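Local coordinates for protein aminoglycoside phosphotransferase (Alicyclobacillus acidocaldarius subsp. acidocaldarius, PDB 4PDY) that probably transfers a phosphate group to a small-molecule acceptor, as other members of the kinase-like phosphotransferase family do, at residues 121-126 with 231-236; 130-135 with 282-287; 258-263 with 275-280. One frame throughout, in Å; residues are numbered along the deposited sequence. Where two conformers were deposited one is given.

Contact 1 (121-126 with 231-236); sequences PEHVAQ and CLYTPQ. With HIS (histidine), chain B.
His-123 and Tyr-233 mark the nearest backbone approach, CA to CA 6.8 Å, where helix 121-126 passes strand 231-233. The two axes come within 9.5 Å and run at 125° to each other. Tyr-233 projects from the strand toward the helix, its CG anti to the backbone N (chi1 -170°), and lays its ring flat on the imidazole of His-123. The ring centroids are 3.8 Å apart and the planes only 8° from parallel, a true face-to-face stack. In it NE2 of His-123 lies over the middle of the phenol ring, while CB of Tyr-233 adds a CH-pi contact over the imidazole face. On the His-123 ring ND1 accepts the backbone N-H of Asn-117, which helps set how the ring is turned. At the far end Tyr-233 OH donates to Glu-122 OE2 over 2.6 Å, reaching the anti lone pair; this oxygen lies in the phenol plane, yet the carboxylate stands at right angles to the ring. Gln-126 CG adds a looser contact with Tyr-233 CE1 at 4.0 Å. From the same strand Leu-232 faces the bound histidine, its CD1 3.7 Å from the ligand CA. Tyr-233 is thus held by ring face and hydroxyl at once, fastening helix 121-137 to the small sheet beside the histidine pocket, and the Asn-117 bond is consistent with a neutral His-123 protonated on NE2.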
ATOM      1  N   PRO A 121       6.825   8.635  13.734  1.00 13.64           N
ATOM      2  CA  PRO A 121       6.693   9.757  12.819  1.00 12.87           C
ATOM      3  C   PRO A 121       7.824   9.911  11.812  1.00 12.80           C
ATOM      4  O   PRO A 121       7.615  10.199  10.664  1.00 12.43           O
ATOM      5  CB  PRO A 121       6.608  10.951  13.766  1.00 15.72           C
ATOM      6  CG  PRO A 121       5.913  10.414  14.967  1.00 18.20           C
ATOM      7  CD  PRO A 121       6.485   9.023  15.118  1.00 15.85           C
ATOM      8  N   GLU A 122       9.056   9.673  12.243  1.00 12.83           N
ATOM      9  CA  GLU A 122      10.184   9.791  11.351  1.00 15.24           C
ATOM     10  C   GLU A 122      10.087   8.830  10.158  1.00 12.10           C
ATOM     11  O   GLU A 122      10.459   9.172   9.027  1.00 12.34           O
ATOM     12  CB  GLU A 122      11.467   9.520  12.169  1.00 17.90           C
ATOM     13  CG  GLU A 122      12.729   9.263  11.367  1.00 19.38           C
ATOM     14  CD  GLU A 122      13.127  10.403  10.450  1.00 21.05           C
ATOM     15  OE1 GLU A 122      12.582  11.527  10.608  1.00 27.17           O
ATOM     16  OE2 GLU A 122      13.988  10.171   9.555  1.00 20.72           O
ATOM     17  N   HIS A 123       9.671   7.604  10.432  1.00 11.25           N
ATOM     18  CA  HIS A 123       9.586   6.596   9.382  1.00 12.25           C
ATOM     19  C   HIS A 123       8.415   6.895   8.446  1.00 10.59           C
ATOM     20  O   HIS A 123       8.527   6.747   7.243  1.00 10.02           O
ATOM     21  CB  HIS A 123       9.418   5.205   9.978  1.00 11.96           C
ATOM     22  CG  HIS A 123      10.658   4.668  10.609  1.00 12.70           C
ATOM     23  ND1 HIS A 123      10.966   3.329  10.586  1.00 13.01           N
ATOM     24  CD2 HIS A 123      11.660   5.282  11.277  1.00 12.96           C
ATOM     25  CE1 HIS A 123      12.107   3.134  11.225  1.00 13.39           C
ATOM     26  NE2 HIS A 123      12.542   4.299  11.659  1.00 13.92           N
ATOM     27  N   VAL A 124       7.308   7.344   9.028  1.00 10.34           N
ATOM     28  CA  VAL A 124       6.168   7.777   8.211  1.00  9.01           C
ATOM     29  C   VAL A 124       6.533   8.981   7.340  1.00  9.29           C
ATOM     30  O   VAL A 124       6.223   9.027   6.144  1.00  9.79           O
ATOM     31  CB  VAL A 124       4.964   8.097   9.105  1.00 10.81           C
ATOM     32  CG1 VAL A 124       3.828   8.669   8.264  1.00 11.86           C
ATOM     33  CG2 VAL A 124       4.465   6.863   9.812  1.00 11.65           C
ATOM     34  N   ALA A 125       7.271   9.912   7.933  1.00  9.27           N
ATOM     35  CA  ALA A 125       7.707  11.109   7.225  1.00 10.64           C
ATOM     36  C   ALA A 125       8.487  10.723   5.970  1.00 11.08           C
ATOM     37  O   ALA A 125       8.287  11.246   4.884  1.00  9.37           O
ATOM     38  CB  ALA A 125       8.600  11.960   8.134  1.00 10.35           C
ATOM     39  N   GLN A 126       9.472   9.842   6.160  1.00  9.85           N
ATOM     40  CA  GLN A 126      10.340   9.464   5.054  1.00  9.21           C
ATOM     41  C   GLN A 126       9.638   8.601   3.998  1.00  8.05           C
ATOM     42  O   GLN A 126       9.964   8.712   2.822  1.00  8.92           O
ATOM     43  CB  GLN A 126      11.658   8.829   5.555  1.00  9.70           C
ATOM     44  CG  GLN A 126      12.549   9.856   6.255  1.00 11.67           C
ATOM     45  CD  GLN A 126      12.855  11.053   5.363  1.00 11.43           C
ATOM     46  OE1 GLN A 126      13.227  10.900   4.203  1.00 11.94           O
ATOM     47  NE2 GLN A 126      12.631  12.254   5.890  1.00 16.28           N
ATOM     48  N   CYS A 231       8.896  -0.764   2.179  1.00 10.82           N
ATOM     49  CA  CYS A 231       9.304   0.602   2.493  1.00 10.75           C
ATOM     50  C   CYS A 231      10.501   0.507   3.433  1.00 11.57           C
ATOM     51  O   CYS A 231      10.344   0.456   4.633  1.00 12.41           O
ATOM     52  CB  CYS A 231       8.144   1.366   3.157  1.00 10.36           C
ATOM     53  SG  CYS A 231       6.667   1.505   2.131  1.00 12.69           S
ATOM     54  N   LEU A 232      11.691   0.453   2.862  1.00 10.40           N
ATOM     55  CA  LEU A 232      12.871   0.153   3.668  1.00 11.18           C
ATOM     56  C   LEU A 232      13.493   1.444   4.200  1.00  9.99           C
ATOM     57  O   LEU A 232      13.922   2.298   3.422  1.00 11.85           O
ATOM     58  CB  LEU A 232      13.864  -0.587   2.798  1.00 13.58           C
ATOM     59  CG  LEU A 232      13.357  -1.930   2.280  1.00 16.25           C
ATOM     60  CD1 LEU A 232      14.425  -2.581   1.433  1.00 16.38           C
ATOM     61  CD2 LEU A 232      12.936  -2.847   3.416  1.00 21.60           C
ATOM     62  N   TYR A 233      13.514   1.581   5.521  1.00 11.65           N
ATOM     63  CA  TYR A 233      14.132   2.722   6.189  1.00 10.88           C
ATOM     64  C   TYR A 233      15.620   2.389   6.369  1.00 11.07           C
ATOM     65  O   TYR A 233      15.989   1.383   7.006  1.00 13.53           O
ATOM     66  CB  TYR A 233      13.474   2.978   7.536  1.00 11.01           C
ATOM     67  CG  TYR A 233      13.894   4.268   8.174  1.00 11.42           C
ATOM     68  CD1 TYR A 233      13.215   5.447   7.890  1.00 12.25           C
ATOM     69  CD2 TYR A 233      14.964   4.324   9.047  1.00 12.60           C
ATOM     70  CE1 TYR A 233      13.592   6.651   8.447  1.00 13.38           C
ATOM     71  CE2 TYR A 233      15.367   5.507   9.606  1.00 13.69           C
ATOM     72  CZ  TYR A 233      14.670   6.681   9.320  1.00 13.08           C
ATOM     73  OH  TYR A 233      15.067   7.864   9.885  1.00 16.95           O
ATOM     74  N   THR A 234      16.461   3.200   5.743  1.00 11.96           N
ATOM     75  CA  THR A 234      17.874   2.871   5.572  1.00 13.13           C
ATOM     76  C   THR A 234      18.738   3.530   6.650  1.00 13.99           C
ATOM     77  O   THR A 234      18.287   4.437   7.352  1.00 14.21           O
ATOM     78  CB  THR A 234      18.409   3.387   4.223  1.00 14.31           C
ATOM     79  OG1 THR A 234      18.476   4.814   4.275  1.00 14.92           O
ATOM     80  CG2 THR A 234      17.557   2.924   3.043  1.00 15.41           C
ATOM     81  N   PRO A 235      20.011   3.098   6.778  1.00 15.49           N
ATOM     82  CA  PRO A 235      20.933   3.783   7.677  1.00 15.33           C
ATOM     83  C   PRO A 235      21.191   5.271   7.341  1.00 15.29           C
ATOM     84  O   PRO A 235      21.664   6.017   8.195  1.00 18.26           O
ATOM     85  CB  PRO A 235      22.214   2.935   7.567  1.00 17.94           C
ATOM     86  CG  PRO A 235      21.752   1.606   7.095  1.00 19.69           C
ATOM     87  CD  PRO A 235      20.581   1.867   6.210  1.00 16.44           C
ATOM     88  N   GLN A 236      20.867   5.706   6.122  1.00 16.02           N
ATOM     89  CA  GLN A 236      20.907   7.136   5.801  1.00 15.11           C
ATOM     90  C   GLN A 236      19.571   7.852   6.083  1.00 13.22           C
ATOM     91  O   GLN A 236      19.395   9.018   5.740  1.00 15.00           O
ATOM     92  CB  GLN A 236      21.392   7.392   4.368  1.00 18.54           C
ATOM     93  CG  GLN A 236      22.922   7.244   4.188  1.00 24.46           C
ATOM     94  CD  GLN A 236      23.781   8.438   4.697  1.00 27.38           C
ATOM     95  OE1 GLN A 236      23.573   9.626   4.330  1.00 22.42           O
ATOM     96  NE2 GLN A 236      24.799   8.114   5.508  1.00 24.96           N
TER
HETATM   97  N   HIS B 401      17.055  -4.989   3.358  1.00 46.96           N
HETATM   98  CA  HIS B 401      15.685  -5.491   3.321  1.00 42.08           C
HETATM   99  C   HIS B 401      15.310  -6.020   4.702  1.00 36.73           C
HETATM  100  O   HIS B 401      15.388  -7.163   4.981  1.00 48.44           O
HETATM  101  CB  HIS B 401      15.520  -6.612   2.288  1.00 46.47           C
HETATM  102  CG  HIS B 401      15.644  -6.173   0.857  1.00 39.56           C
HETATM  103  ND1 HIS B 401      14.751  -6.575  -0.114  1.00 40.71           N
HETATM  104  CD2 HIS B 401      16.560  -5.398   0.227  1.00 36.94           C
HETATM  105  CE1 HIS B 401      15.106  -6.059  -1.279  1.00 28.64           C
HETATM  106  NE2 HIS B 401      16.195  -5.334  -1.099  1.00 28.08           N
HETATM  107  OXT HIS B 401      14.903  -5.247   5.578  1.00 52.14           O

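Contact 2 (130-135 with 282-287)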
ATOM      1  N   THR A 130       9.222   9.861   0.125  1.00  8.41           N
ATOM      2  CA  THR A 130       9.586   9.007  -0.986  1.00  8.82           C
ATOM      3  C   THR A 130       8.397   8.774  -1.945  1.00  7.91           C
ATOM      4  O   THR A 130       8.570   8.839  -3.172  1.00  9.07           O
ATOM      5  CB  THR A 130      10.159   7.681  -0.445  1.00  9.02           C
ATOM      6  OG1 THR A 130      11.455   7.951   0.107  1.00 10.05           O
ATOM      7  CG2 THR A 130      10.224   6.620  -1.507  1.00 10.62           C
ATOM      8  N   LEU A 131       7.237   8.446  -1.382  1.00  8.55           N
ATOM      9  CA  LEU A 131       6.053   8.246  -2.220  1.00  8.83           C
ATOM     10  C   LEU A 131       5.717   9.508  -3.038  1.00  9.07           C
ATOM     11  O   LEU A 131       5.384   9.419  -4.222  1.00 10.12           O
ATOM     12  CB  LEU A 131       4.867   7.841  -1.353  1.00  9.86           C
ATOM     13  CG  LEU A 131       4.934   6.422  -0.763  1.00 10.99           C
ATOM     14  CD1 LEU A 131       3.888   6.302   0.341  1.00 11.76           C
ATOM     15  CD2 LEU A 131       4.759   5.344  -1.828  1.00 11.03           C
ATOM     16  N   ALA A 132       5.810  10.661  -2.398  1.00  9.03           N
ATOM     17  CA  ALA A 132       5.561  11.925  -3.077  1.00 10.70           C
ATOM     18  C   ALA A 132       6.566  12.170  -4.188  1.00  9.53           C
ATOM     19  O   ALA A 132       6.239  12.645  -5.269  1.00 10.69           O
ATOM     20  CB  ALA A 132       5.577  13.045  -2.073  1.00 10.78           C
ATOM     21  N   GLN A 133       7.833  11.857  -3.913  1.00  9.13           N
ATOM     22  CA  GLN A 133       8.874  12.006  -4.926  1.00  9.74           C
ATOM     23  C   GLN A 133       8.618  11.098  -6.121  1.00  9.29           C
ATOM     24  O   GLN A 133       8.838  11.493  -7.264  1.00 10.54           O
ATOM     25  CB  GLN A 133      10.265  11.726  -4.336  1.00 10.59           C
ATOM     26  CG  GLN A 133      10.749  12.787  -3.376  1.00 10.67           C
ATOM     27  CD  GLN A 133      12.110  12.478  -2.809  1.00 12.48           C
ATOM     28  OE1 GLN A 133      12.425  11.301  -2.542  1.00 13.68           O
ATOM     29  NE2 GLN A 133      12.955  13.503  -2.684  1.00 13.18           N
ATOM     30  N   PHE A 134       8.201   9.866  -5.859  1.00  9.19           N
ATOM     31  CA  PHE A 134       7.888   8.944  -6.949  1.00  9.91           C
ATOM     32  C   PHE A 134       6.750   9.479  -7.825  1.00 10.43           C
ATOM     33  O   PHE A 134       6.831   9.442  -9.043  1.00 10.20           O
ATOM     34  CB  PHE A 134       7.537   7.565  -6.377  1.00 10.50           C
ATOM     35  CG  PHE A 134       7.134   6.547  -7.422  1.00  9.71           C
ATOM     36  CD1 PHE A 134       8.006   6.175  -8.426  1.00 10.34           C
ATOM     37  CD2 PHE A 134       5.884   5.964  -7.395  1.00  9.86           C
ATOM     38  CE1 PHE A 134       7.643   5.246  -9.378  1.00 11.47           C
ATOM     39  CE2 PHE A 134       5.512   5.030  -8.327  1.00 11.07           C
ATOM     40  CZ  PHE A 134       6.386   4.686  -9.341  1.00 11.07           C
ATOM     41  N   HIS A 135       5.726   9.994  -7.171  1.00 10.19           N
ATOM     42  CA  HIS A 135       4.563  10.504  -7.893  1.00 10.38           C
ATOM     43  C   HIS A 135       4.957  11.692  -8.749  1.00 11.03           C
ATOM     44  O   HIS A 135       4.580  11.771  -9.924  1.00 11.26           O
ATOM     45  CB  HIS A 135       3.464  10.864  -6.911  1.00 11.85           C
ATOM     46  CG  HIS A 135       2.132  11.059  -7.564  1.00 12.60           C
ATOM     47  ND1 HIS A 135       1.265  10.020  -7.798  1.00 14.88           N
ATOM     48  CD2 HIS A 135       1.534  12.170  -8.049  1.00 13.61           C
ATOM     49  CE1 HIS A 135       0.180  10.483  -8.395  1.00 14.42           C
ATOM     50  NE2 HIS A 135       0.325  11.783  -8.562  1.00 17.25           N
ATOM     51  N   ASP A 282       3.509  17.488   1.086  1.00 13.09           N
ATOM     52  CA  ASP A 282       3.433  18.917   0.772  1.00 15.31           C
ATOM     53  C   ASP A 282       4.772  19.485   0.337  1.00 16.55           C
ATOM     54  O   ASP A 282       4.818  20.341  -0.535  1.00 19.46           O
ATOM     55  CB  ASP A 282       2.908  19.682   1.985  1.00 17.49           C
ATOM     56  CG  ASP A 282       2.413  21.059   1.640  1.00 20.32           C
ATOM     57  OD1 ASP A 282       1.289  21.192   1.094  1.00 24.48           O
ATOM     58  OD2 ASP A 282       3.135  22.008   1.950  1.00 25.84           O
ATOM     59  N   ALA A 283       5.863  18.994   0.940  1.00 15.69           N
ATOM     60  CA  ALA A 283       7.215  19.457   0.615  1.00 17.34           C
ATOM     61  C   ALA A 283       7.575  19.204  -0.855  1.00 18.66           C
ATOM     62  O   ALA A 283       8.291  19.987  -1.474  1.00 23.85           O
ATOM     63  CB  ALA A 283       8.228  18.776   1.527  1.00 19.52           C
ATOM     64  N   VAL A 284       7.075  18.112  -1.411  1.00 15.39           N
ATOM     65  CA  VAL A 284       7.316  17.804  -2.816  1.00 15.11           C
ATOM     66  C   VAL A 284       6.365  18.593  -3.733  1.00 14.21           C
ATOM     67  O   VAL A 284       6.790  19.171  -4.726  1.00 17.50           O
ATOM     68  CB  VAL A 284       7.218  16.284  -3.063  1.00 13.44           C
ATOM     69  CG1 VAL A 284       7.404  15.963  -4.532  1.00 14.49           C
ATOM     70  CG2 VAL A 284       8.247  15.550  -2.211  1.00 14.17           C
ATOM     71  N   ARG A 285       5.088  18.600  -3.383  1.00 13.92           N
ATOM     72  CA  ARG A 285       4.069  19.366  -4.101  1.00 15.45           C
ATOM     73  C   ARG A 285       2.941  19.656  -3.135  1.00 16.34           C
ATOM     74  O   ARG A 285       2.465  18.759  -2.464  1.00 14.07           O
ATOM     75  CB  ARG A 285       3.567  18.595  -5.321  1.00 17.75           C
ATOM     76  CG  ARG A 285       2.520  19.321  -6.142  1.00 24.92           C
ATOM     77  CD  ARG A 285       2.286  18.647  -7.483  1.00 33.50           C
ATOM     78  NE  ARG A 285       1.366  19.417  -8.315  1.00 47.42           N
ATOM     79  CZ  ARG A 285       1.691  20.518  -8.996  1.00 49.73           C
ATOM     80  NH1 ARG A 285       2.927  21.016  -8.954  1.00 51.41           N
ATOM     81  NH2 ARG A 285       0.765  21.135  -9.720  1.00 64.59           N
ATOM     82  N   ASN A 286       2.512  20.921  -3.105  0.50 17.38           N
ATOM     83  CA  ASN A 286       1.398  21.401  -2.286  0.50 19.55           C
ATOM     84  C   ASN A 286       0.218  20.453  -2.276  0.50 15.06           C
ATOM     85  O   ASN A 286      -0.173  19.946  -3.334  0.50 17.46           O
ATOM     86  CB  ASN A 286       0.908  22.751  -2.847  0.50 21.27           C
ATOM     87  CG  ASN A 286      -0.252  23.344  -2.053  0.50 24.02           C
ATOM     88  OD1 ASN A 286      -0.117  23.639  -0.869  0.50 25.62           O
ATOM     89  ND2 ASN A 286      -1.395  23.529  -2.710  0.50 25.58           N
ATOM     90  N   ILE A 287      -0.367  20.224  -1.102  1.00 14.19           N
ATOM     91  CA  ILE A 287      -1.626  19.494  -1.022  1.00 14.78           C
ATOM     92  C   ILE A 287      -2.787  20.498  -1.071  1.00 16.52           C
ATOM     93  O   ILE A 287      -2.999  21.257  -0.110  1.00 16.66           O
ATOM     94  CB  ILE A 287      -1.733  18.714   0.295  1.00 14.12           C
ATOM     95  CG1 ILE A 287      -0.521  17.786   0.489  1.00 14.29           C
ATOM     96  CG2 ILE A 287      -3.008  17.895   0.350  1.00 14.48           C
ATOM     97  CD1 ILE A 287      -0.458  17.206   1.893  1.00 14.59           C
TER
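Val-284 spreads its two methyls over Ala-132 and the start of the Gln-133 side chain. CG2 is the methyl that meets side chains: it sits 3.7 Å from Ala-132 CB and also reaches Gln-133 CG at 3.9 Å. The other branch, CG1, is anti to the backbone N (chi1 177°), which carries it against the helix backbone, 3.6 Å from Ala-132 O. The valine therefore straddles Ala-132, one methyl on its CB and one by its carbonyl. Since alanine is so short, the chains come close here, with Ala-132 CA 6.1 Å from Val-284 CA. Gln-133 crosses the valine at about a right angle and uses only its aliphatic part. Beyond Val-284 the chain turns back, and Ile-287 N donates to Asp-282 OD1 at 2.9 Å, a nearly straight bond of 166° that closes this turn. Phe-281, one residue before the segment 282-287, also packs on Ala-132, and Tyr-129 and Glu-136 touch Val-284. Across the interface the evidence is of van der Waals contact alone, so helices 121-137 and 271-284 are joined here by methyl groups packed on an alanine, its carbonyl and the aliphatic part of a glutamine, with Gln-133 OE1 bonded to Lys-84 NZ instead.

Contact 3 (258-263 with 275-280)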
ATOM      1  N   HIS A 258      -3.552   5.424   1.971  1.00 10.35           N
ATOM      2  CA  HIS A 258      -3.134   4.073   2.395  1.00 10.40           C
ATOM      3  C   HIS A 258      -2.021   4.100   3.457  1.00 10.40           C
ATOM      4  O   HIS A 258      -2.137   3.402   4.460  1.00 10.58           O
ATOM      5  CB  HIS A 258      -2.756   3.210   1.182  1.00 11.80           C
ATOM      6  CG  HIS A 258      -3.891   3.006   0.214  1.00 15.17           C
ATOM      7  ND1 HIS A 258      -3.685   2.780  -1.125  1.00 17.13           N
ATOM      8  CD2 HIS A 258      -5.233   3.053   0.387  1.00 18.45           C
ATOM      9  CE1 HIS A 258      -4.852   2.648  -1.736  1.00 18.75           C
ATOM     10  NE2 HIS A 258      -5.807   2.790  -0.834  1.00 20.51           N
ATOM     11  N   LEU A 259      -1.043   4.967   3.274  1.00  9.55           N
ATOM     12  CA  LEU A 259      -0.031   5.179   4.302  1.00  9.53           C
ATOM     13  C   LEU A 259      -0.667   5.665   5.594  1.00 10.87           C
ATOM     14  O   LEU A 259      -0.371   5.163   6.686  1.00 10.52           O
ATOM     15  CB  LEU A 259       1.013   6.171   3.823  1.00 10.40           C
ATOM     16  CG  LEU A 259       2.102   6.501   4.858  1.00  9.48           C
ATOM     17  CD1 LEU A 259       2.893   5.272   5.318  1.00 10.06           C
ATOM     18  CD2 LEU A 259       3.040   7.527   4.286  1.00 10.99           C
ATOM     19  N   LEU A 260      -1.563   6.653   5.483  1.00  9.98           N
ATOM     20  CA  LEU A 260      -2.178   7.184   6.675  1.00  9.94           C
ATOM     21  C   LEU A 260      -2.999   6.137   7.418  1.00  8.95           C
ATOM     22  O   LEU A 260      -2.979   6.071   8.639  1.00 10.38           O
ATOM     23  CB  LEU A 260      -3.052   8.400   6.321  1.00  9.85           C
ATOM     24  CG  LEU A 260      -2.301   9.687   5.989  1.00 11.55           C
ATOM     25  CD1 LEU A 260      -3.168  10.684   5.232  1.00 11.79           C
ATOM     26  CD2 LEU A 260      -1.787  10.366   7.256  1.00 12.31           C
ATOM     27  N   ARG A 261      -3.793   5.355   6.696  1.00  9.51           N
ATOM     28  CA  ARG A 261      -4.665   4.430   7.383  1.00 10.51           C
ATOM     29  C   ARG A 261      -3.831   3.401   8.155  1.00 10.89           C
ATOM     30  O   ARG A 261      -4.116   3.084   9.295  1.00 11.77           O
ATOM     31  CB  ARG A 261      -5.669   3.744   6.443  1.00 11.02           C
ATOM     32  CG  ARG A 261      -6.817   3.183   7.255  1.00 12.82           C
ATOM     33  CD  ARG A 261      -7.689   2.167   6.553  1.00 14.20           C
ATOM     34  NE  ARG A 261      -8.293   2.565   5.290  1.00 14.22           N
ATOM     35  CZ  ARG A 261      -9.394   3.318   5.102  1.00 16.67           C
ATOM     36  NH1 ARG A 261     -10.082   3.852   6.106  1.00 15.25           N
ATOM     37  NH2 ARG A 261      -9.820   3.501   3.864  1.00 18.51           N
ATOM     38  N   ARG A 262      -2.833   2.875   7.490  1.00 11.99           N
ATOM     39  CA  ARG A 262      -1.983   1.865   8.140  1.00 11.48           C
ATOM     40  C   ARG A 262      -1.253   2.437   9.347  1.00 11.10           C
ATOM     41  O   ARG A 262      -1.181   1.799  10.413  1.00 14.80           O
ATOM     42  CB  ARG A 262      -0.994   1.302   7.121  1.00 13.46           C
ATOM     43  CG  ARG A 262      -1.668   0.378   6.111  1.00 18.59           C
ATOM     44  CD  ARG A 262      -0.708  -0.305   5.144  1.00 25.28           C
ATOM     45  NE  ARG A 262      -1.446  -1.180   4.217  1.00 29.11           N
ATOM     46  CZ  ARG A 262      -1.615  -0.977   2.903  1.00 31.81           C
ATOM     47  NH1 ARG A 262      -1.073   0.064   2.263  1.00 24.21           N
ATOM     48  NH2 ARG A 262      -2.327  -1.855   2.200  1.00 37.00           N
ATOM     49  N   SER A 263      -0.694   3.628   9.176  0.50 11.08           N
ATOM     50  CA  SER A 263       0.041   4.286  10.254  0.50 12.06           C
ATOM     51  C   SER A 263      -0.895   4.578  11.419  0.50 12.94           C
ATOM     52  O   SER A 263      -0.651   4.160  12.564  0.50 13.01           O
ATOM     53  CB  SER A 263       0.680   5.589   9.774  0.50 13.30           C
ATOM     54  OG  SER A 263       1.555   5.384   8.677  0.50 13.31           O
ATOM     55  N   TYR A 275       0.559  14.304  10.527  1.00 10.76           N
ATOM     56  CA  TYR A 275       1.273  15.533  10.233  1.00 13.57           C
ATOM     57  C   TYR A 275       2.582  15.224   9.517  1.00 12.60           C
ATOM     58  O   TYR A 275       2.938  15.885   8.550  1.00 12.01           O
ATOM     59  CB  TYR A 275       1.540  16.324  11.505  1.00 15.13           C
ATOM     60  CG  TYR A 275       2.184  17.667  11.252  1.00 18.92           C
ATOM     61  CD1 TYR A 275       1.482  18.684  10.623  1.00 22.27           C
ATOM     62  CD2 TYR A 275       3.488  17.918  11.626  1.00 25.86           C
ATOM     63  CE1 TYR A 275       2.056  19.926  10.385  1.00 23.85           C
ATOM     64  CE2 TYR A 275       4.080  19.151  11.390  1.00 30.97           C
ATOM     65  CZ  TYR A 275       3.355  20.155  10.769  1.00 28.27           C
ATOM     66  OH  TYR A 275       3.943  21.379  10.532  1.00 44.19           O
ATOM     67  N   ALA A 276       3.299  14.212  10.016  1.00 12.16           N
ATOM     68  CA  ALA A 276       4.568  13.799   9.386  1.00 12.47           C
ATOM     69  C   ALA A 276       4.328  13.455   7.903  1.00 10.52           C
ATOM     70  O   ALA A 276       5.068  13.870   6.998  1.00 11.51           O
ATOM     71  CB  ALA A 276       5.171  12.616  10.135  1.00 13.68           C
ATOM     72  N   CYS A 277       3.247  12.730   7.648  1.00 11.47           N
ATOM     73  CA  CYS A 277       2.895  12.364   6.295  1.00 11.49           C
ATOM     74  C   CYS A 277       2.552  13.590   5.419  1.00 11.19           C
ATOM     75  O   CYS A 277       3.138  13.793   4.360  1.00 10.85           O
ATOM     76  CB  CYS A 277       1.713  11.416   6.345  1.00 12.27           C
ATOM     77  SG  CYS A 277       1.046  10.895   4.765  1.00 13.33           S
ATOM     78  N   PHE A 278       1.621  14.427   5.884  1.00 11.00           N
ATOM     79  CA  PHE A 278       1.143  15.550   5.071  1.00 11.41           C
ATOM     80  C   PHE A 278       2.296  16.523   4.802  1.00 11.51           C
ATOM     81  O   PHE A 278       2.467  17.002   3.691  1.00 13.09           O
ATOM     82  CB  PHE A 278       0.017  16.308   5.781  1.00 12.15           C
ATOM     83  CG  PHE A 278      -1.287  15.550   5.876  1.00 12.14           C
ATOM     84  CD1 PHE A 278      -1.828  14.932   4.765  1.00 12.64           C
ATOM     85  CD2 PHE A 278      -1.998  15.514   7.064  1.00 14.55           C
ATOM     86  CE1 PHE A 278      -3.036  14.273   4.843  1.00 14.94           C
ATOM     87  CE2 PHE A 278      -3.218  14.856   7.142  1.00 14.77           C
ATOM     88  CZ  PHE A 278      -3.727  14.229   6.033  1.00 13.94           C
ATOM     89  N   LEU A 279       3.097  16.800   5.831  1.00 11.98           N
ATOM     90  CA  LEU A 279       4.198  17.736   5.671  1.00 13.07           C
ATOM     91  C   LEU A 279       5.144  17.293   4.547  1.00 11.10           C
ATOM     92  O   LEU A 279       5.657  18.107   3.791  1.00 12.84           O
ATOM     93  CB  LEU A 279       4.992  17.859   6.976  1.00 15.64           C
ATOM     94  CG  LEU A 279       5.982  19.010   7.097  1.00 22.93           C
ATOM     95  CD1 LEU A 279       5.226  20.331   7.190  1.00 26.08           C
ATOM     96  CD2 LEU A 279       6.869  18.808   8.322  1.00 24.46           C
ATOM     97  N   HIS A 280       5.406  15.980   4.468  1.00 11.29           N
ATOM     98  CA  HIS A 280       6.377  15.486   3.506  1.00 11.73           C
ATOM     99  C   HIS A 280       5.817  15.281   2.109  1.00 11.84           C
ATOM    100  O   HIS A 280       6.555  15.421   1.150  1.00 14.37           O
ATOM    101  CB  HIS A 280       7.111  14.256   4.060  1.00 11.62           C
ATOM    102  CG  HIS A 280       8.042  14.628   5.161  1.00 12.82           C
ATOM    103  ND1 HIS A 280       7.614  14.837   6.450  1.00 11.87           N
ATOM    104  CD2 HIS A 280       9.368  14.906   5.151  1.00 16.10           C
ATOM    105  CE1 HIS A 280       8.636  15.245   7.189  1.00 13.66           C
ATOM    106  NE2 HIS A 280       9.716  15.265   6.428  1.00 16.39           N
TER
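Leu-260 and Cys-277 face each other where helices 252-266 and 271-284 lie antiparallel, their CA atoms 7.3 Å apart. The segment axes pass at 10.4 Å with 164° between their directions, the geometry of a helical hairpin made by successive helices. All the contacts across it are apolar. The thiol of Cys-277, its SG anti to the backbone N (chi1 177°), extends toward the opposite helix and fits between two leucines. SG is 3.8 Å from Leu-260 CG, and Leu-259 CD2 comes to 3.9 Å of the same sulfur. Leu-260 divides its branches: CD2 rests against CB and SG of Cys-277, while CD1 meets the Phe-278 ring at CE1, 3.6 Å away, approaching obliquely with the two side chains crossing at about a right angle. With Leu-260 cut back to an alanine, the Cys-277 sulfur is likely to lose one of its two leucine neighbours and the Phe-278 ring its contact at CE1, leaving a gap between them.

Two side-chain hydrogen bonds, of Ser-263 and His-280, close onto their own helix backbones. In the conformer given, Ser-263 OG donates to Leu-259 O at 2.8 Å from above the carbonyl plane, and this oxygen also takes the Ser-263 backbone N-H. His-280 ND1 donates to Ala-276 O at 2.8 Å with an angle of 158°, on a lone pair in the carbonyl plane, with Ala-276 O close to the plane of the imidazole. Arg-261 instead bonds outward, its NH2 to Ile-298 O.

Around the hairpin, helix 121-137 covers one flank, with Thr-127 and Ala-128 against Leu-259 and Val-124 against Ser-263. Helix 289-300 closes on the Leu-260 and Phe-278 part: Val-295 touches Leu-260, and Tyr-292 meets the Phe-278 ring edge-to-face.

Helix 121-137 is shared by contacts 1 and 2, whose centres lie about 15 Å apart, and helix 271-284 by contacts 2 and 3, centres about 12 Å apart. Contacts 1 and 3, also about 12 Å between centres, touch directly: Ala-125 O is 3.3 Å from His-280 CB, and Val-124 CG1 is 4.0 Å from Cys-277 CB. Contacts 2 and 3 meet where Ile-287 CD1 comes within 3.4 Å of Phe-278 O. Only contact 1 holds a residue of the histidine pocket, Leu-232. Through shared helices the apolar packing of contacts 2 and 3 is thus continuous with the element that the stacked tyrosine ties to the pocket sheet.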